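Long-range contacts in catalase (Corynebacterium glutamicum, PDB 4B7H), which breaks down hydrogen peroxide to water and oxygen at a haem iron, binds NADPH and is inhibited by nitric oxide: residues E79-E84 against V307-L312; H229-Q234 against D272-I277; I458-V463 against N497-L502. One frame throughout, in Å; residues are numbered along the deposited sequence.

Contact 1: E79-E84 against V307-L312; sequences ELHITE and VGYFIL
Val307 O is gripped by two successive amides: Thr83 N lies in the carbonyl plane on a lone pair at 3.0 Å, while Glu84 N reaches the same oxygen from above that plane. The double grip falls where strand 73-82 ends. Behind it the two strands run antiparallel, and His81 and Tyr309 form a hydrogen-bonded pair in which His81 N meets Tyr309 O at 2.8 Å, nearly straight. Tyr309 CG sits between its backbone N and carbonyl carbon (chi1 70°), and the phenol OH comes to rest over the centre of the imidazole, 3.5 Å from His81 CG. The planes are parallel within 1° but slid apart, and the rings barely overlap; His81 CB lies over one tyrosine face, toward its rim. At the imidazole edge, in plane, Glu79 OE1 accepts from His81 NE2 at 2.9 Å through its anti lone pair; OE2 of the same carboxylate takes Ala5 N and Asn313 ND2. On the other face of this beta-barrel sheet, Leu80 CD1 touches Phe310 CB. With the phenol oxygen over one face of its ring and NE2 tied to a carboxylate, His81 is fixed in rotation, and the negative charge would be expected to favour its protonation.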
# COMPACT_ATOMS: atom_id res chain seq x y z
N GLU A 79 6.19 -0.13 -34.26
CA GLU A 79 7.16 0.82 -34.82
C GLU A 79 6.45 2.01 -35.44
O GLU A 79 5.45 1.85 -36.16
CB GLU A 79 8.00 0.13 -35.91
CG GLU A 79 8.68 -1.15 -35.45
CD GLU A 79 9.30 -1.96 -36.58
OE1 GLU A 79 9.31 -1.49 -37.74
OE2 GLU A 79 9.78 -3.07 -36.30
N LEU A 80 6.99 3.20 -35.18
CA LEU A 80 6.58 4.42 -35.86
C LEU A 80 7.60 4.73 -36.96
O LEU A 80 8.80 4.79 -36.69
CB LEU A 80 6.53 5.59 -34.88
CG LEU A 80 6.34 6.99 -35.46
CD1 LEU A 80 4.94 7.13 -36.06
CD2 LEU A 80 6.59 8.06 -34.40
N HIS A 81 7.12 4.93 -38.19
CA HIS A 81 7.98 5.27 -39.32
C HIS A 81 7.62 6.65 -39.89
O HIS A 81 6.50 6.86 -40.35
CB HIS A 81 7.85 4.22 -40.42
CG HIS A 81 8.37 2.87 -40.05
ND1 HIS A 81 9.53 2.36 -40.57
CD2 HIS A 81 7.88 1.93 -39.21
CE1 HIS A 81 9.74 1.15 -40.06
NE2 HIS A 81 8.76 0.88 -39.23
N ILE A 82 8.57 7.58 -39.89
CA ILE A 82 8.34 8.89 -40.49
C ILE A 82 8.61 8.84 -42.00
O ILE A 82 9.64 8.33 -42.43
CB ILE A 82 9.22 9.97 -39.82
CG1 ILE A 82 9.00 9.96 -38.31
CG2 ILE A 82 8.93 11.34 -40.41
CD1 ILE A 82 7.54 10.08 -37.88
N THR A 83 7.67 9.37 -42.79
CA THR A 83 7.80 9.34 -44.25
C THR A 83 7.70 10.73 -44.90
O THR A 83 7.87 10.87 -46.12
CB THR A 83 6.76 8.40 -44.91
OG1 THR A 83 5.43 8.89 -44.66
CG2 THR A 83 6.89 6.97 -44.38
N GLU A 84 7.41 11.75 -44.09
CA GLU A 84 7.31 13.12 -44.57
C GLU A 84 8.29 14.01 -43.81
O GLU A 84 8.85 13.58 -42.81
CB GLU A 84 5.89 13.64 -44.38
CG GLU A 84 4.84 12.90 -45.18
CD GLU A 84 4.87 13.27 -46.65
OE1 GLU A 84 4.97 14.48 -46.96
OE2 GLU A 84 4.81 12.36 -47.49
N VAL A 307 2.33 12.55 -41.93
CA VAL A 307 3.57 12.54 -41.17
C VAL A 307 4.30 11.22 -41.41
O VAL A 307 5.51 11.20 -41.68
CB VAL A 307 3.32 12.73 -39.65
CG1 VAL A 307 4.63 12.64 -38.88
CG2 VAL A 307 2.62 14.05 -39.39
N GLY A 308 3.57 10.12 -41.30
CA GLY A 308 4.16 8.79 -41.40
C GLY A 308 3.12 7.74 -41.09
O GLY A 308 1.93 7.97 -41.29
N TYR A 309 3.55 6.57 -40.63
CA TYR A 309 2.62 5.52 -40.23
C TYR A 309 3.18 4.78 -39.03
O TYR A 309 4.38 4.84 -38.75
CB TYR A 309 2.37 4.54 -41.39
CG TYR A 309 3.55 3.65 -41.73
CD1 TYR A 309 4.51 4.07 -42.66
CD2 TYR A 309 3.72 2.40 -41.14
CE1 TYR A 309 5.60 3.26 -42.98
CE2 TYR A 309 4.80 1.59 -41.45
CZ TYR A 309 5.74 2.02 -42.37
OH TYR A 309 6.81 1.20 -42.67
N PHE A 310 2.32 4.05 -38.32
CA PHE A 310 2.82 3.10 -37.34
C PHE A 310 2.19 1.73 -37.57
O PHE A 310 1.10 1.62 -38.15
CB PHE A 310 2.70 3.61 -35.88
CG PHE A 310 1.29 3.69 -35.34
CD1 PHE A 310 0.65 2.54 -34.88
CD2 PHE A 310 0.65 4.91 -35.24
CE1 PHE A 310 -0.63 2.62 -34.35
CE2 PHE A 310 -0.64 5.00 -34.71
CZ PHE A 310 -1.28 3.84 -34.27
N ILE A 311 2.91 0.70 -37.14
CA ILE A 311 2.52 -0.68 -37.37
C ILE A 311 2.65 -1.44 -36.06
O ILE A 311 3.57 -1.18 -35.27
CB ILE A 311 3.41 -1.31 -38.48
CG1 ILE A 311 3.00 -2.75 -38.80
CG2 ILE A 311 4.91 -1.20 -38.14
CD1 ILE A 311 3.67 -3.32 -40.04
N LEU A 312 1.70 -2.33 -35.79
CA LEU A 312 1.77 -3.16 -34.59
C LEU A 312 2.25 -4.54 -35.01
O LEU A 312 1.52 -5.27 -35.70
CB LEU A 312 0.41 -3.24 -33.89
CG LEU A 312 -0.24 -1.90 -33.55
CD1 LEU A 312 -1.57 -2.11 -32.83
CD2 LEU A 312 0.70 -1.04 -32.72

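Contact 2: H229-Q234 against D272-I277; sequences HFKTRQ and DVKVQI
The imidazole of His229 and the amide of Gln276 stand almost perpendicular, 87° between their planes, and meet at the histidine's edge. NE2 gives its hydrogen to Gln276 OE1 at 2.9 Å, with the oxygen only slightly tilted from the ring plane; seen from the amide, the donor sits well above the carbonyl plane. Gln276 NE2 in turn donates to the backbone oxygens of Tyr302 and Trp297, which holds the amide's orientation and makes Gln276 a second-shell partner of a histidine that touches NADPH. Phe230 also uses its edge: CE1 lies 4.0 Å from Val273 CG1, the two side chains pointing the same way on the opposite face of the sheet from His229.

The other pair of flat groups is charged. Arg233 grips Asp272 side-on, NE to OD2 and NH2 to OD1, each bond 2.9 Å long. Both oxygens lie near the guanidinium plane and are met on their syn sides, though from somewhat out of the carboxylate plane, since the two groups are turned 30° apart. The chain is extended from CG to NE (chi3 -169°), which brings NE to the carboxylate. A water donates to Asp272 OD2 at 2.6 Å and to Lys231 O, bridging side chain and backbone where the strand ends. Lys231 CG brushes Lys274 CD, but its ammonium turns off to a salt bridge with Asp207.

In the backbone, Lys231 N to Asp272 O at 2.8 Å belongs to an antiparallel ladder joining strands 223-232 and 270-279 of the catalase beta-barrel. Strand 305-314 borders 270-279 beyond, its Phe310 packing on Val273, while Gly208 of the short strand 208-209 bonds to the backbone of Phe230 and Phe209 sets its ring against His229.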
# COMPACT_ATOMS: atom_id res chain seq x y z
N HIS A 229 -4.25 12.79 -35.74
CA HIS A 229 -5.19 11.84 -36.30
C HIS A 229 -4.47 10.59 -36.74
O HIS A 229 -3.51 10.66 -37.47
CB HIS A 229 -5.92 12.49 -37.53
CG HIS A 229 -6.79 13.68 -37.19
ND1 HIS A 229 -8.10 13.67 -37.31
CD2 HIS A 229 -6.44 14.93 -36.79
CE1 HIS A 229 -8.55 14.84 -36.97
NE2 HIS A 229 -7.53 15.61 -36.67
N PHE A 230 -4.92 9.45 -36.27
CA PHE A 230 -4.34 8.17 -36.62
C PHE A 230 -5.37 7.41 -37.46
O PHE A 230 -6.38 6.93 -36.93
CB PHE A 230 -3.94 7.39 -35.36
CG PHE A 230 -3.10 8.20 -34.40
CD1 PHE A 230 -1.84 8.65 -34.79
CD2 PHE A 230 -3.56 8.53 -33.14
CE1 PHE A 230 -1.06 9.41 -33.92
CE2 PHE A 230 -2.78 9.28 -32.27
CZ PHE A 230 -1.53 9.72 -32.66
N LYS A 231 -5.14 7.36 -38.77
CA LYS A 231 -6.17 6.91 -39.70
C LYS A 231 -5.97 5.43 -40.03
O LYS A 231 -4.95 5.04 -40.62
CB LYS A 231 -6.19 7.77 -40.97
CG LYS A 231 -6.32 9.28 -40.70
CD LYS A 231 -7.63 9.65 -40.01
CE LYS A 231 -8.83 9.42 -40.92
NZ LYS A 231 -10.10 9.92 -40.29
N THR A 232 -6.94 4.60 -39.65
CA THR A 232 -6.77 3.16 -39.77
C THR A 232 -6.70 2.70 -41.22
O THR A 232 -7.55 3.05 -42.04
CB THR A 232 -7.88 2.39 -39.05
OG1 THR A 232 -7.77 1.01 -39.40
CG2 THR A 232 -9.27 2.90 -39.45
N ARG A 233 -5.68 1.90 -41.54
CA ARG A 233 -5.59 1.31 -42.86
C ARG A 233 -6.53 0.14 -43.03
O ARG A 233 -6.81 -0.29 -44.16
CB ARG A 233 -4.16 0.88 -43.16
CG ARG A 233 -3.26 2.04 -43.50
CD ARG A 233 -2.10 1.59 -44.36
NE ARG A 233 -1.11 2.66 -44.45
CZ ARG A 233 0.13 2.49 -44.89
NH1 ARG A 233 0.54 1.29 -45.29
NH2 ARG A 233 0.96 3.53 -44.93
N GLN A 234 -7.02 -0.39 -41.92
CA GLN A 234 -7.97 -1.50 -41.94
C GLN A 234 -9.40 -0.99 -42.19
O GLN A 234 -10.26 -1.75 -42.65
CB GLN A 234 -7.91 -2.28 -40.62
CG GLN A 234 -6.57 -3.00 -40.39
CD GLN A 234 -5.39 -2.06 -40.12
OE1 GLN A 234 -4.38 -2.10 -40.82
NE2 GLN A 234 -5.52 -1.22 -39.09
N ASP A 272 -2.11 5.39 -40.53
CA ASP A 272 -1.39 6.55 -41.05
C ASP A 272 -1.46 7.71 -40.06
O ASP A 272 -2.54 8.07 -39.60
CB ASP A 272 -1.92 6.94 -42.42
CG ASP A 272 -1.55 5.93 -43.48
OD1 ASP A 272 -0.36 5.88 -43.86
OD2 ASP A 272 -2.45 5.17 -43.92
N VAL A 273 -0.30 8.26 -39.72
CA VAL A 273 -0.20 9.37 -38.76
C VAL A 273 -0.29 10.70 -39.48
O VAL A 273 0.52 10.99 -40.36
CB VAL A 273 1.13 9.31 -37.98
CG1 VAL A 273 1.23 10.48 -37.01
CG2 VAL A 273 1.25 7.98 -37.23
N LYS A 274 -1.29 11.50 -39.13
CA LYS A 274 -1.51 12.80 -39.76
C LYS A 274 -1.77 13.85 -38.69
O LYS A 274 -2.12 13.52 -37.55
CB LYS A 274 -2.68 12.73 -40.75
CG LYS A 274 -2.62 11.57 -41.73
CD LYS A 274 -3.74 11.64 -42.77
CE LYS A 274 -3.69 10.43 -43.71
NZ LYS A 274 -2.44 10.40 -44.51
N VAL A 275 -1.58 15.11 -39.04
CA VAL A 275 -1.90 16.21 -38.15
C VAL A 275 -2.71 17.28 -38.85
O VAL A 275 -2.61 17.46 -40.06
CB VAL A 275 -0.64 16.87 -37.55
CG1 VAL A 275 -0.03 15.98 -36.47
CG2 VAL A 275 0.38 17.21 -38.64
N GLN A 276 -3.54 17.97 -38.08
CA GLN A 276 -4.04 19.28 -38.48
C GLN A 276 -3.09 20.30 -37.87
O GLN A 276 -2.66 20.14 -36.73
CB GLN A 276 -5.45 19.53 -37.95
CG GLN A 276 -6.51 18.61 -38.51
CD GLN A 276 -7.86 18.82 -37.86
OE1 GLN A 276 -8.06 18.44 -36.71
NE2 GLN A 276 -8.79 19.43 -38.59
N ILE A 277 -2.76 21.34 -38.64
CA ILE A 277 -1.85 22.37 -38.16
C ILE A 277 -2.52 23.73 -38.26
O ILE A 277 -2.84 24.19 -39.36
CB ILE A 277 -0.52 22.36 -38.95
CG1 ILE A 277 0.17 21.00 -38.80
CG2 ILE A 277 0.39 23.50 -38.48
CD1 ILE A 277 1.47 20.89 -39.58
O HOH W 1 -5.06 5.13 -43.50

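Contact 3: I458-V463 against N497-L502; sequences ILYREV and NVDENL. With NDP (NADPH dihydro-nicotinamide-adenine-dinucleotide phosphate), chain H.
Charge and hydrogen bonding centre on Arg461, whose NH1 reaches Asp499 OD2 at 2.9 Å in a salt bridge and Val498 O at 3.1 Å. The carboxylate oxygen lies in the guanidinium plane and offers its anti lone pair; the carbonyl, slightly tilted from that plane, is met on a lone pair of its own. The arginine chain bends at chi3 (-71°), turning NE aside while CD stays 3.2 Å from Asp499 OD2. A water that accepts from NH2 donates to Val498 O, 2.7 Å from the water oxygen. Asp499 breaks the run between helices 487-498 and 500-514 in the C-terminal helical region: as N-cap of the second, its OD1 accepts from Leu502 N at 2.9 Å and, weakly, from Asn501 N. One carboxylate thus caps a helix and binds the arginine, and the helix dipole would be expected to stabilise its charge. Ring contacts fall to Tyr460. Leu502 CB sits over one face, 3.7 Å from the centroid, in a CH-pi contact offset toward the rim, and Lys469 makes a cation-pi contact. From residues 458-463 the cofactor receives van der Waals contacts: Leu459 CB approaches O2D of NADPH at 3.5 Å, and Val463 CG1 meets the ribose oxygen O4B.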
# COMPACT_ATOMS: atom_id res chain seq x y z
N ILE A 458 -24.26 19.56 -36.97
CA ILE A 458 -23.55 19.50 -38.25
C ILE A 458 -23.24 18.05 -38.65
O ILE A 458 -23.42 17.66 -39.81
CB ILE A 458 -22.26 20.35 -38.21
CG1 ILE A 458 -22.61 21.84 -38.18
CG2 ILE A 458 -21.38 20.06 -39.41
CD1 ILE A 458 -21.42 22.76 -37.94
N LEU A 459 -22.76 17.26 -37.70
CA LEU A 459 -22.52 15.84 -37.96
C LEU A 459 -23.80 15.18 -38.48
O LEU A 459 -23.79 14.50 -39.50
CB LEU A 459 -22.01 15.14 -36.70
CG LEU A 459 -21.83 13.61 -36.70
CD1 LEU A 459 -20.84 13.15 -37.76
CD2 LEU A 459 -21.40 13.12 -35.31
N TYR A 460 -24.91 15.41 -37.78
CA TYR A 460 -26.20 14.85 -38.18
C TYR A 460 -26.69 15.36 -39.54
O TYR A 460 -27.12 14.57 -40.38
CB TYR A 460 -27.26 15.11 -37.10
CG TYR A 460 -28.57 14.41 -37.37
CD1 TYR A 460 -28.73 13.06 -37.10
CD2 TYR A 460 -29.65 15.11 -37.90
CE1 TYR A 460 -29.94 12.41 -37.35
CE2 TYR A 460 -30.87 14.47 -38.15
CZ TYR A 460 -31.00 13.13 -37.87
OH TYR A 460 -32.20 12.50 -38.12
N ARG A 461 -26.63 16.67 -39.75
CA ARG A 461 -27.24 17.28 -40.93
C ARG A 461 -26.37 17.26 -42.18
O ARG A 461 -26.89 17.29 -43.30
CB ARG A 461 -27.65 18.72 -40.62
CG ARG A 461 -28.82 18.85 -39.66
CD ARG A 461 -29.24 20.29 -39.47
NE ARG A 461 -28.27 21.07 -38.70
CZ ARG A 461 -28.24 21.12 -37.37
NH1 ARG A 461 -29.12 20.44 -36.65
NH2 ARG A 461 -27.32 21.86 -36.76
N GLU A 462 -25.05 17.21 -42.01
CA GLU A 462 -24.14 17.38 -43.14
C GLU A 462 -23.21 16.20 -43.41
O GLU A 462 -22.65 16.10 -44.50
CB GLU A 462 -23.31 18.65 -42.95
CG GLU A 462 -24.15 19.91 -42.82
CD GLU A 462 -23.32 21.16 -42.62
OE1 GLU A 462 -22.18 21.22 -43.12
OE2 GLU A 462 -23.82 22.10 -41.97
N VAL A 463 -23.02 15.32 -42.43
CA VAL A 463 -22.05 14.24 -42.57
C VAL A 463 -22.68 12.85 -42.65
O VAL A 463 -22.39 12.08 -43.57
CB VAL A 463 -21.03 14.25 -41.41
CG1 VAL A 463 -20.10 13.04 -41.50
CG2 VAL A 463 -20.24 15.55 -41.39
N ASN A 497 -32.31 19.72 -29.29
CA ASN A 497 -31.31 20.78 -29.39
C ASN A 497 -30.18 20.42 -30.35
O ASN A 497 -29.61 21.30 -30.99
CB ASN A 497 -30.73 21.13 -28.01
CG ASN A 497 -31.69 21.93 -27.15
OD1 ASN A 497 -31.56 21.97 -25.93
ND2 ASN A 497 -32.66 22.58 -27.78
N VAL A 498 -29.83 19.14 -30.44
CA VAL A 498 -28.88 18.71 -31.47
C VAL A 498 -29.49 18.92 -32.86
O VAL A 498 -28.90 19.57 -33.73
CB VAL A 498 -28.45 17.23 -31.27
CG1 VAL A 498 -27.64 16.75 -32.45
CG2 VAL A 498 -27.65 17.08 -29.97
N ASP A 499 -30.70 18.39 -33.04
CA ASP A 499 -31.43 18.53 -34.30
C ASP A 499 -32.88 18.13 -34.08
O ASP A 499 -33.16 17.09 -33.48
CB ASP A 499 -30.79 17.66 -35.39
CG ASP A 499 -31.52 17.75 -36.70
OD1 ASP A 499 -32.50 17.00 -36.89
OD2 ASP A 499 -31.12 18.58 -37.55
N GLU A 500 -33.81 18.95 -34.56
CA GLU A 500 -35.22 18.70 -34.29
C GLU A 500 -35.72 17.42 -34.94
O GLU A 500 -36.60 16.75 -34.39
CB GLU A 500 -36.08 19.89 -34.73
CG GLU A 500 -35.98 21.09 -33.81
CD GLU A 500 -36.94 22.19 -34.20
OE1 GLU A 500 -37.09 22.45 -35.42
OE2 GLU A 500 -37.54 22.80 -33.29
N ASN A 501 -35.18 17.06 -36.10
CA ASN A 501 -35.60 15.83 -36.75
C ASN A 501 -35.04 14.60 -36.03
O ASN A 501 -35.73 13.60 -35.86
CB ASN A 501 -35.23 15.84 -38.23
CG ASN A 501 -35.95 16.92 -38.99
OD1 ASN A 501 -37.17 17.02 -38.92
ND2 ASN A 501 -35.19 17.76 -39.68
N LEU A 502 -33.79 14.69 -35.59
CA LEU A 502 -33.22 13.63 -34.77
C LEU A 502 -34.02 13.47 -33.47
O LEU A 502 -34.39 12.36 -33.09
CB LEU A 502 -31.75 13.92 -34.44
CG LEU A 502 -31.09 12.96 -33.45
CD1 LEU A 502 -31.10 11.51 -33.97
CD2 LEU A 502 -29.66 13.42 -33.20
PA NDP H . -15.64 16.60 -42.82
O1A NDP H . -16.64 16.18 -43.84
O2A NDP H . -14.38 17.11 -43.42
O5B NDP H . -15.33 15.35 -41.88
C5B NDP H . -16.38 14.58 -41.34
C4B NDP H . -15.73 13.52 -40.46
O4B NDP H . -16.75 12.74 -39.85
C3B NDP H . -14.85 12.59 -41.28
O3B NDP H . -13.64 12.34 -40.58
C2B NDP H . -15.70 11.34 -41.38
O2B NDP H . -15.00 10.13 -41.60
C1B NDP H . -16.42 11.39 -40.04
N9A NDP H . -17.56 10.45 -39.95
C8A NDP H . -18.17 9.78 -40.98
N7A NDP H . -19.15 9.00 -40.47
C5A NDP H . -19.16 9.15 -39.12
C6A NDP H . -19.95 8.58 -38.12
N6A NDP H . -20.66 7.48 -38.37
N1A NDP H . -19.73 8.95 -36.81
C2A NDP H . -18.73 9.85 -36.49
N3A NDP H . -17.95 10.40 -37.49
C4A NDP H . -18.16 10.05 -38.79
O3 NDP H . -16.34 17.70 -41.85
PN NDP H . -15.63 18.42 -40.60
O1N NDP H . -14.22 17.97 -40.45
O2N NDP H . -15.94 19.87 -40.72
O5D NDP H . -16.46 17.87 -39.34
C5D NDP H . -17.87 17.73 -39.42
C4D NDP H . -18.36 16.89 -38.26
O4D NDP H . -17.79 15.60 -38.37
C3D NDP H . -17.90 17.45 -36.93
O3D NDP H . -18.87 18.33 -36.38
C2D NDP H . -17.67 16.21 -36.09
O2D NDP H . -18.85 15.89 -35.39
C1D NDP H . -17.43 15.09 -37.09
N1N NDP H . -16.01 14.65 -37.10
C2N NDP H . -15.03 15.60 -37.15
C3N NDP H . -13.69 15.27 -37.16
C7N NDP H . -12.69 16.39 -37.20
O7N NDP H . -11.44 16.19 -36.61
N7N NDP H . -13.01 17.55 -37.77
C4N NDP H . -13.20 13.84 -37.12
C5N NDP H . -14.36 12.88 -37.06
C6N NDP H . -15.68 13.32 -37.05
P2B NDP H . -14.80 9.56 -43.10
O1X NDP H . -16.17 9.43 -43.74
O2X NDP H . -13.93 10.53 -43.87
O3X NDP H . -14.12 8.21 -42.97
O HOH W 2 -27.56 21.96 -33.76

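Contacts 1 and 2 are two seams of one antiparallel sheet, their centres about 10 Å apart. Strands 270-279 and 305-314, consecutive in the chain, are themselves paired: Val273 faces both Val307 and Gly308 in a classic beta bulge, and Phe310 packs on Phe230. Both seams are partly buried, each mixing an apolar face with a more polar one. Contact 3 is a buried contact, yet its centre lies farther from that of the chain, about 29 Å against 19 and 17 Å. It joins helices through a salt bridge, an arginine bond to a backbone oxygen, a water and ring packing in place of a strand ladder. Contacts 2 and 3 both supply residues to the NADPH pocket.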